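Local coordinates for purine nucleoside phosphorylase YlmD (Geobacillus stearothermophilus, PDB 6T1B), which catalyses the phosphorolysis of adenosine, inosine and S-methyl-5'-thioadenosine to the free base and ribose 1-phosphate or its 5-methylthio analogue, and also deaminates adenosine, at residues 39-45 with 260-265; 10-14 with 65-69. One frame throughout, in Å; residues are numbered along the deposited sequence.

Contact 1 of 2, residues 39-45 with 260-265. With NOS (inosine), chain B.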
loop_
_atom_site.group_PDB
_atom_site.type_symbol
_atom_site.label_atom_id
_atom_site.label_comp_id
_atom_site.label_asym_id
_atom_site.label_seq_id
_atom_site.Cartn_x
_atom_site.Cartn_y
_atom_site.Cartn_z
ATOM N N PRO A 39 3.525 19.964 -9.979
ATOM C CA PRO A 39 2.697 18.755 -10.009
ATOM C C PRO A 39 2.838 17.915 -8.746
ATOM O O PRO A 39 2.061 16.969 -8.545
ATOM C CB PRO A 39 3.204 17.988 -11.242
ATOM C CG PRO A 39 4.613 18.473 -11.408
ATOM C CD PRO A 39 4.658 19.896 -10.934
ATOM N N PHE A 40 3.866 18.173 -7.941
ATOM C CA PHE A 40 4.141 17.405 -6.749
ATOM C C PHE A 40 3.573 18.056 -5.504
ATOM O O PHE A 40 3.833 17.567 -4.402
ATOM C CB PHE A 40 5.653 17.231 -6.595
ATOM C CG PHE A 40 6.313 16.657 -7.829
ATOM C CD1 PHE A 40 7.227 17.411 -8.547
ATOM C CD2 PHE A 40 6.014 15.386 -8.269
ATOM C CE1 PHE A 40 7.814 16.884 -9.689
ATOM C CE2 PHE A 40 6.592 14.866 -9.418
ATOM C CZ PHE A 40 7.508 15.622 -10.115
ATOM N N ALA A 41 2.812 19.144 -5.658
ATOM C CA ALA A 41 2.364 19.935 -4.508
ATOM C C ALA A 41 1.457 19.089 -3.623
ATOM O O ALA A 41 0.451 18.563 -4.102
ATOM C CB ALA A 41 1.604 21.146 -5.027
ATOM N N SER A 42 1.782 18.960 -2.317
ATOM C CA SER A 42 3.020 19.435 -1.690
ATOM C C SER A 42 3.756 18.324 -0.908
ATOM O O SER A 42 4.984 18.335 -0.831
ATOM C CB SER A 42 2.790 20.594 -0.726
ATOM O OG SER A 42 1.937 20.240 0.346
ATOM N N LEU A 43 3.031 17.370 -0.308
ATOM C CA LEU A 43 3.665 16.313 0.495
ATOM C C LEU A 43 4.006 15.096 -0.356
ATOM O O LEU A 43 3.579 13.972 -0.109
ATOM C CB LEU A 43 2.800 15.934 1.689
ATOM C CG LEU A 43 3.511 15.185 2.805
ATOM C CD1 LEU A 43 4.416 16.078 3.615
ATOM C CD2 LEU A 43 2.510 14.485 3.703
ATOM N N ASN A 44 4.815 15.337 -1.386
ATOM C CA ASN A 44 5.265 14.258 -2.235
ATOM C C ASN A 44 6.303 13.434 -1.499
ATOM O O ASN A 44 7.364 13.950 -1.125
ATOM C CB ASN A 44 5.864 14.761 -3.528
ATOM C CG ASN A 44 6.480 13.645 -4.299
ATOM O OD1 ASN A 44 5.968 12.521 -4.321
ATOM N ND2 ASN A 44 7.612 13.911 -4.910
ATOM N N MET A 45 6.017 12.157 -1.318
ATOM C CA MET A 45 6.933 11.251 -0.632
ATOM C C MET A 45 7.814 10.423 -1.558
ATOM O O MET A 45 8.674 9.667 -1.066
ATOM C CB MET A 45 6.126 10.320 0.266
ATOM C CG MET A 45 5.254 11.056 1.229
ATOM S SD MET A 45 6.254 12.136 2.307
ATOM C CE MET A 45 5.347 12.156 3.809
ATOM N N THR A 260 2.106 12.673 -14.154
ATOM C CA THR A 260 3.145 13.452 -13.488
ATOM C C THR A 260 2.543 13.984 -12.194
ATOM O O THR A 260 1.730 14.918 -12.217
ATOM C CB THR A 260 3.685 14.589 -14.360
ATOM O OG1 THR A 260 4.394 14.052 -15.489
ATOM C CG2 THR A 260 4.673 15.434 -13.558
ATOM N N THR A 261 2.928 13.378 -11.080
ATOM C CA THR A 261 2.311 13.676 -9.802
ATOM C C THR A 261 3.186 13.116 -8.689
ATOM O O THR A 261 4.176 12.410 -8.927
ATOM C CB THR A 261 0.876 13.132 -9.754
ATOM O OG1 THR A 261 0.188 13.734 -8.643
ATOM C CG2 THR A 261 0.842 11.622 -9.691
ATOM N N GLY A 262 2.790 13.447 -7.456
ATOM C CA GLY A 262 3.491 12.970 -6.289
ATOM C C GLY A 262 3.065 11.560 -5.910
ATOM O O GLY A 262 2.299 10.870 -6.595
ATOM N N ARG A 263 3.600 11.128 -4.781
ATOM C CA ARG A 263 3.218 9.882 -4.150
ATOM C C ARG A 263 2.882 10.092 -2.679
ATOM O O ARG A 263 3.577 10.826 -1.962
ATOM C CB ARG A 263 4.356 8.863 -4.221
ATOM C CG ARG A 263 4.799 8.500 -5.617
ATOM C CD ARG A 263 3.738 7.685 -6.327
ATOM N NE ARG A 263 4.161 7.267 -7.658
ATOM C CZ ARG A 263 3.866 7.918 -8.777
ATOM N NH1 ARG A 263 3.143 9.027 -8.752
ATOM N NH2 ARG A 263 4.299 7.464 -9.950
ATOM N N MET A 264 1.801 9.449 -2.255
ATOM C CA MET A 264 1.542 9.299 -0.839
ATOM C C MET A 264 2.413 8.161 -0.299
ATOM O O MET A 264 2.871 7.305 -1.050
ATOM C CB MET A 264 0.090 8.930 -0.593
ATOM C CG MET A 264 -0.953 9.967 -0.985
ATOM S SD MET A 264 -1.453 9.978 -2.712
ATOM C CE MET A 264 -2.415 8.463 -2.825
ATOM N N LEU A 265 2.628 8.159 1.014
ATOM C CA LEU A 265 3.316 7.058 1.669
ATOM C C LEU A 265 2.288 6.290 2.492
ATOM O O LEU A 265 1.578 6.892 3.314
ATOM C CB LEU A 265 4.377 7.565 2.630
ATOM C CG LEU A 265 5.418 6.552 3.082
ATOM C CD1 LEU A 265 6.432 6.341 1.942
ATOM C CD2 LEU A 265 6.070 6.965 4.374
HETATM N N9 NOS B . 8.031 5.660 -7.342
HETATM C C4 NOS B . 8.476 5.156 -6.178
HETATM N N3 NOS B . 8.412 3.812 -5.555
HETATM C C2 NOS B . 9.043 3.592 -4.285
HETATM N N1 NOS B . 9.735 4.648 -3.601
HETATM C C6 NOS B . 9.827 5.948 -4.147
HETATM O O6 NOS B . 10.408 6.791 -3.519
HETATM C C5 NOS B . 9.140 6.158 -5.511
HETATM N N7 NOS B . 9.036 7.232 -6.230
HETATM C C8 NOS B . 8.376 6.952 -7.352
HETATM C "C5'" NOS B . 4.630 3.095 -6.748
HETATM O "O5'" NOS B . 3.216 3.272 -6.761
HETATM C "C4'" NOS B . 5.251 3.597 -8.027
HETATM O "O4'" NOS B . 5.915 4.849 -7.749
HETATM C "C1'" NOS B . 7.231 4.827 -8.260
HETATM C "C2'" NOS B . 7.625 3.359 -8.382
HETATM O "O2'" NOS B . 8.572 3.184 -9.428
HETATM C "C3'" NOS B . 6.287 2.678 -8.676
HETATM O "O3'" NOS B . 6.065 2.650 -10.096
HETATM O O HOH W 1 0.108 16.584 -10.640
HETATM O O HOH W 2 -0.397 17.102 -8.619
#
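Asn44 and Arg263 hold this contact together. The t rotamer of Asn44 carries its amide to the backbone of 260-265, where OD1 accepts a hydrogen bond from Arg263 N at 2.8 Å. One residue on, Met45 N donates to Arg263 O at 2.9 Å, so the backbone of Arg263 is held at both its NH and its carbonyl. Gly262 CA lies only 3.2 Å from Asn44 OD1, a spot where a side chain would be crowded. Arg263 sets its CB sideways to 39-45, and its guanidinium lies beside the inosine. With chi1 and chi2 both m the side chain folds back, so that NH1 hydrogen-bonds Gly262 O at 3.0 Å while NE hydrogen-bonds O4' of the inosine ribose, also at 3.0 Å. Arg263 is one of the inosine-binding residues, so the contact probably helps to place it.

Phe40, in the m rotamer, brings its ring edge to the backbone of 261-262, with CE2 3.5 Å from Thr261 O. Pro39 CG packs on Thr260 CG2 at 3.7 Å. A water donates to both Pro39 O (2.9 Å) and Thr260 O (2.8 Å). Thr261 CA makes a CH...O contact with Pro39 O at 3.5 Å, while Thr261 OG1 hydrogen-bonds Asp257 OD2. At the other end, Met45 CG meets Leu265 CB at 3.9 Å.

The loop 39-45 thus bridges helix 53-67 and the start of strand 264-269. Met45 and Leu265 both touch Leu63 of the helix. Strand 264-269 lies between strands 25-29 and 118-123, and Leu265 also packs on Ala120 and Cys122 of the latter.

Contact 2 of 2, residues 10-14 with 65-69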
loop_
_atom_site.group_PDB
_atom_site.type_symbol
_atom_site.label_atom_id
_atom_site.label_comp_id
_atom_site.label_asym_id
_atom_site.label_seq_id
_atom_site.Cartn_x
_atom_site.Cartn_y
_atom_site.Cartn_z
ATOM N N ALA A 10 -4.868 15.135 12.439
ATOM C CA ALA A 10 -4.760 16.589 12.529
ATOM C C ALA A 10 -3.824 17.172 11.476
ATOM O O ALA A 10 -3.897 18.377 11.205
ATOM C CB ALA A 10 -4.324 17.009 13.938
ATOM N N ARG A 11 -2.956 16.364 10.865
ATOM C CA ARG A 11 -2.092 16.832 9.792
ATOM C C ARG A 11 -2.357 16.001 8.543
ATOM O O ARG A 11 -3.427 15.379 8.426
ATOM C CB ARG A 11 -0.631 16.812 10.241
ATOM C CG ARG A 11 -0.303 17.888 11.319
ATOM C CD ARG A 11 -0.530 19.303 10.795
ATOM N NE ARG A 11 -0.259 20.365 11.777
ATOM C CZ ARG A 11 -1.168 20.924 12.572
ATOM N NH1 ARG A 11 -2.441 20.531 12.546
ATOM N NH2 ARG A 11 -0.801 21.885 13.410
ATOM N N GLY A 12 -1.403 15.981 7.607
ATOM C CA GLY A 12 -1.618 15.414 6.292
ATOM C C GLY A 12 -1.490 13.900 6.241
ATOM O O GLY A 12 -0.689 13.367 5.460
ATOM N N TRP A 13 -2.288 13.198 7.065
ATOM C CA TRP A 13 -2.339 11.742 6.999
ATOM C C TRP A 13 -3.652 11.195 7.538
ATOM O O TRP A 13 -4.382 11.845 8.305
ATOM C CB TRP A 13 -1.150 11.058 7.686
ATOM C CG TRP A 13 -1.022 11.238 9.156
ATOM C CD1 TRP A 13 -0.683 12.382 9.818
ATOM C CD2 TRP A 13 -1.165 10.221 10.154
ATOM N NE1 TRP A 13 -0.613 12.149 11.162
ATOM C CE2 TRP A 13 -0.911 10.830 11.402
ATOM C CE3 TRP A 13 -1.494 8.863 10.117
ATOM C CZ2 TRP A 13 -0.973 10.129 12.595
ATOM C CZ3 TRP A 13 -1.552 8.174 11.312
ATOM C CH2 TRP A 13 -1.294 8.804 12.526
ATOM N N LEU A 14 -3.940 9.976 7.084
ATOM C CA LEU A 14 -5.116 9.219 7.479
ATOM C C LEU A 14 -4.662 7.996 8.264
ATOM O O LEU A 14 -3.794 7.250 7.806
ATOM C CB LEU A 14 -5.900 8.734 6.255
ATOM C CG LEU A 14 -6.245 9.763 5.174
ATOM C CD1 LEU A 14 -7.014 9.097 4.029
ATOM C CD2 LEU A 14 -7.007 10.932 5.727
ATOM N N GLU A 65 8.163 13.387 11.967
ATOM C CA GLU A 65 7.826 14.237 13.108
ATOM C C GLU A 65 6.385 14.005 13.542
ATOM O O GLU A 65 6.114 13.817 14.734
ATOM C CB GLU A 65 8.083 15.695 12.694
ATOM C CG GLU A 65 7.524 16.791 13.592
ATOM C CD GLU A 65 7.504 18.149 12.876
ATOM O OE1 GLU A 65 8.339 18.358 11.967
ATOM O OE2 GLU A 65 6.647 19.001 13.199
ATOM N N TRP A 66 5.454 13.972 12.593
ATOM C CA TRP A 66 4.059 13.737 12.950
ATOM C C TRP A 66 3.873 12.392 13.647
ATOM O O TRP A 66 3.086 12.280 14.601
ATOM C CB TRP A 66 3.189 13.764 11.698
ATOM C CG TRP A 66 3.116 15.053 10.971
ATOM C CD1 TRP A 66 3.446 16.308 11.438
ATOM C CD2 TRP A 66 2.670 15.220 9.625
ATOM N NE1 TRP A 66 3.230 17.233 10.445
ATOM C CE2 TRP A 66 2.749 16.601 9.331
ATOM C CE3 TRP A 66 2.198 14.347 8.648
ATOM C CZ2 TRP A 66 2.389 17.110 8.078
ATOM C CZ3 TRP A 66 1.838 14.852 7.409
ATOM C CH2 TRP A 66 1.929 16.241 7.147
ATOM N N LEU A 67 4.582 11.373 13.199
ATOM C CA LEU A 67 4.427 10.026 13.728
ATOM C C LEU A 67 5.331 9.752 14.926
ATOM O O LEU A 67 5.199 8.692 15.544
ATOM C CB LEU A 67 4.764 9.006 12.655
ATOM C CG LEU A 67 3.934 9.003 11.368
ATOM C CD1 LEU A 67 4.400 7.896 10.453
ATOM C CD2 LEU A 67 2.447 8.854 11.693
ATOM N N ALA A 68 6.260 10.642 15.238
ATOM C CA ALA A 68 7.303 10.352 16.209
ATOM C C ALA A 68 7.967 9.016 15.895
ATOM O O ALA A 68 8.129 8.157 16.758
ATOM C CB ALA A 68 6.736 10.371 17.632
ATOM N N PHE A 69 8.361 8.854 14.633
ATOM C CA PHE A 69 8.922 7.602 14.120
ATOM C C PHE A 69 10.033 8.014 13.159
ATOM O O PHE A 69 9.789 8.264 11.974
ATOM C CB PHE A 69 7.852 6.745 13.443
ATOM C CG PHE A 69 8.056 5.268 13.616
ATOM C CD1 PHE A 69 7.063 4.473 14.183
ATOM C CD2 PHE A 69 9.243 4.671 13.235
ATOM C CE1 PHE A 69 7.257 3.105 14.348
ATOM C CE2 PHE A 69 9.440 3.306 13.397
ATOM C CZ PHE A 69 8.444 2.526 13.931
#
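Trp66 dominates this contact, with 97 Å² of its surface buried by residues 10-14. It sits in the last turn of helix 53-67 and points its indole at the turn before strand 13-16. Arg11 CB lies over the face of its six-membered ring, 3.6 Å from the centroid, in a CH-pi contact. The guanidinium takes no part in the packing; Arg11 NH1 hydrogen-bonds Ala10 O at 2.9 Å. Gly12 N also lies over a Trp66 face, 3.4 Å from CH2. Gly12 is the centre of an inverse gamma turn, and its lack of a side chain allows this close approach.

Trp13 is next, with 59 Å² buried. The five-membered ring of Trp13 and the six-membered ring of Trp66 lie at 15° with centroids 5.7 Å apart, slid so that they barely overlap. Trp13 CD1 meets Trp66 CE3 at 3.7 Å. Leu67 CD2 sits over the six-membered ring of Trp13, 3.8 Å from its centroid, a second CH-pi contact. No hydrogen bond crosses between the segments.

A Schellman motif ends the helix, with Ala68 at positive phi. The contact packs this C-terminal end against the start of strand 13-16, which lies between strands 6-8 and 25-29.

Overall arrangement
Contact 2 includes the end of helix 53-67, and contact 1 packs against the same helix; both reach the mixed sheet that holds strands 13-16 and 264-269. Their centres are about 16 Å apart, and their segments alternate along the chain. They touch through Leu43 of contact 1: its CD2 is 3.8 Å from Trp66 CZ3 and 3.8 Å from Gly12 O, both of contact 2. Contact 1 reaches the active site through Arg263. Its side chain is about 6 Å from a zinc ion and about 7 Å from the side chains of His81 and His143, which bind the catalytic zinc. Leu47 and Cys122 also hydrogen-bond inosine. Contact 2 is structural packing away from these sites.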